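Local coordinates for protein 6-phosphogluconate dehydrogenase NAD-binding (Dyadobacter fermentans, PDB 4GBJ) that probably binds NAD or NADP and works as an oxidoreductase of the 6-phosphogluconate and 3-hydroxyisobutyrate dehydrogenase type, at residues V65-A70 and G91-M96. Sequence-based numbering, arbitrary orientation.
Sequences VFSVLA and GVHVSM
Phe66 and Val94 sit next to each other on one face of two neighbouring parallel strands of the Rossmann-type nucleotide-binding domain, 64-67 and 92-95, which are joined by a right-handed crossover through helices 72-78 and 81-87. Both side chains point the same way, and Val94 CB lies over one face of the phenyl ring, shifted toward the rim, 3.9 Å from the centroid of the Phe66 ring and 19° off the normal, a CH-pi contact. CG1 of Val94, anti to its backbone N (chi1 -172°), reaches CE1 of Phe66 at 3.6 Å. Selenomethionine Met96 takes the edge of the same ring instead, its SE in the ring plane and its CE 3.7 Å from Phe66 CD1; the bend at chi3 (-70°) puts that methyl there. An alanine in place of Phe66 would probably leave Val94 CB and CG1 and the Met96 methyl without the ring they pack on, opening a gap there. Ile149 and Val153 of helix 143-153 pack on the same apolar layer.

The opposite face carries Val65 and a polar group of Ser67, His93 and Ser95. Ser67 OG lies in the plane of the His93 imidazole and shares a hydrogen bond of 2.7 Å with His93 NE2, while His93 ND1 is taken by His111, so both ring nitrogens are engaged and the rotation of the ring is fixed. Phe79 stacks on this imidazole.

Backbone bonds tie the strands in register, from Val65 N to Val92 O through to Met96 N, which donates to Ser67 O just past the strand ends. Ser95 CB lies over one face of the imidazole toward its rim, and Ser95 OG pairs with Tyr118 OH and with a water that sits 2.7 Å from both Ser95 OG and Ser67 OG.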
loop_
_atom_site.group_PDB
_atom_site.type_symbol
_atom_site.label_atom_id
_atom_site.label_comp_id
_atom_site.label_asym_id
_atom_site.label_seq_id
_atom_site.Cartn_x
_atom_site.Cartn_y
_atom_site.Cartn_z
ATOM N N VAL B 65 30.484 -13.954 11.791
ATOM C CA VAL B 65 30.452 -14.155 10.347
ATOM C C VAL B 65 29.129 -13.577 9.829
ATOM O O VAL B 65 28.095 -13.845 10.390
ATOM C CB VAL B 65 30.669 -15.622 9.892
ATOM C CG1 VAL B 65 29.694 -16.590 10.590
ATOM C CG2 VAL B 65 30.519 -15.721 8.369
ATOM N N PHE B 66 29.186 -12.742 8.823
ATOM C CA PHE B 66 27.995 -12.232 8.145
ATOM C C PHE B 66 27.841 -13.006 6.863
ATOM O O PHE B 66 28.855 -13.286 6.242
ATOM C CB PHE B 66 28.123 -10.743 7.810
ATOM C CG PHE B 66 27.900 -9.786 8.955
ATOM C CD1 PHE B 66 26.748 -9.027 9.026
ATOM C CD2 PHE B 66 28.842 -9.647 9.965
ATOM C CE1 PHE B 66 26.520 -8.176 10.099
ATOM C CE2 PHE B 66 28.617 -8.776 11.028
ATOM C CZ PHE B 66 27.449 -8.061 11.098
ATOM N N SER B 67 26.604 -13.306 6.432
ATOM C CA SER B 67 26.382 -13.883 5.116
ATOM C C SER B 67 25.225 -13.197 4.433
ATOM O O SER B 67 24.231 -12.807 5.068
ATOM C CB SER B 67 26.136 -15.387 5.185
ATOM O OG SER B 67 24.892 -15.711 5.789
ATOM N N VAL B 68 25.352 -13.035 3.129
ATOM C CA VAL B 68 24.252 -12.482 2.348
ATOM C C VAL B 68 24.341 -13.179 1.019
ATOM O O VAL B 68 25.336 -13.034 0.295
ATOM C CB VAL B 68 24.206 -10.943 2.287
ATOM C CG1 VAL B 68 25.437 -10.349 1.672
ATOM C CG2 VAL B 68 22.959 -10.473 1.541
ATOM N N LEU B 69 23.387 -14.105 0.804
ATOM C CA LEU B 69 23.360 -14.975 -0.354
ATOM C C LEU B 69 21.984 -14.962 -0.986
ATOM O O LEU B 69 21.061 -14.367 -0.438
ATOM C CB LEU B 69 23.793 -16.373 0.072
ATOM C CG LEU B 69 25.199 -16.439 0.721
ATOM C CD1 LEU B 69 25.426 -17.753 1.406
ATOM C CD2 LEU B 69 26.304 -16.260 -0.305
ATOM N N ALA B 70 21.903 -15.472 -2.216
ATOM C CA ALA B 70 20.709 -15.373 -3.054
ATOM C C ALA B 70 19.502 -16.056 -2.502
ATOM O O ALA B 70 18.403 -15.514 -2.647
ATOM C CB ALA B 70 20.971 -15.935 -4.448
ATOM N N GLY B 91 30.567 -18.350 18.790
ATOM C CA GLY B 91 30.618 -17.786 17.454
ATOM C C GLY B 91 29.233 -17.279 17.098
ATOM O O GLY B 91 28.233 -17.774 17.634
ATOM N N VAL B 92 29.158 -16.223 16.303
ATOM C CA VAL B 92 27.872 -15.618 15.933
ATOM C C VAL B 92 27.783 -15.476 14.413
ATOM O O VAL B 92 28.696 -14.925 13.807
ATOM C CB VAL B 92 27.653 -14.244 16.621
ATOM C CG1 VAL B 92 26.334 -13.615 16.178
ATOM C CG2 VAL B 92 27.684 -14.377 18.142
ATOM N N HIS B 93 26.673 -15.975 13.806
ATOM C CA HIS B 93 26.408 -15.877 12.384
ATOM C C HIS B 93 25.223 -14.935 12.175
ATOM O O HIS B 93 24.144 -15.210 12.676
ATOM C CB HIS B 93 26.109 -17.271 11.795
ATOM C CG HIS B 93 25.638 -17.259 10.358
ATOM N ND1 HIS B 93 25.064 -18.386 9.781
ATOM C CD2 HIS B 93 25.730 -16.289 9.406
ATOM C CE1 HIS B 93 24.746 -18.037 8.542
ATOM N NE2 HIS B 93 25.149 -16.785 8.267
ATOM N N VAL B 94 25.452 -13.806 11.523
ATOM C CA VAL B 94 24.432 -12.813 11.158
ATOM C C VAL B 94 24.020 -13.145 9.728
ATOM O O VAL B 94 24.746 -12.912 8.768
ATOM C CB VAL B 94 24.947 -11.368 11.315
ATOM C CG1 VAL B 94 23.811 -10.367 11.110
ATOM C CG2 VAL B 94 25.574 -11.175 12.686
ATOM N N SER B 95 22.864 -13.734 9.610
ATOM C CA SER B 95 22.376 -14.307 8.377
ATOM C C SER B 95 21.380 -13.332 7.753
ATOM O O SER B 95 20.241 -13.190 8.201
ATOM C CB SER B 95 21.768 -15.668 8.701
ATOM O OG SER B 95 21.247 -16.334 7.560
HETATM N N MSE B 96 21.838 -12.601 6.785
HETATM C CA MSE B 96 21.033 -11.515 6.172
HETATM C C MSE B 96 20.291 -11.893 4.899
HETATM O O MSE B 96 19.563 -11.064 4.365
HETATM C CB MSE B 96 21.924 -10.345 5.907
HETATM C CG MSE B 96 22.642 -9.890 7.180
HETATM SE SE MSE B 96 23.540 -8.198 6.956
HETATM C CE MSE B 96 24.885 -8.795 5.818
HETATM O O HOH W 1 22.270 -15.592 5.178
#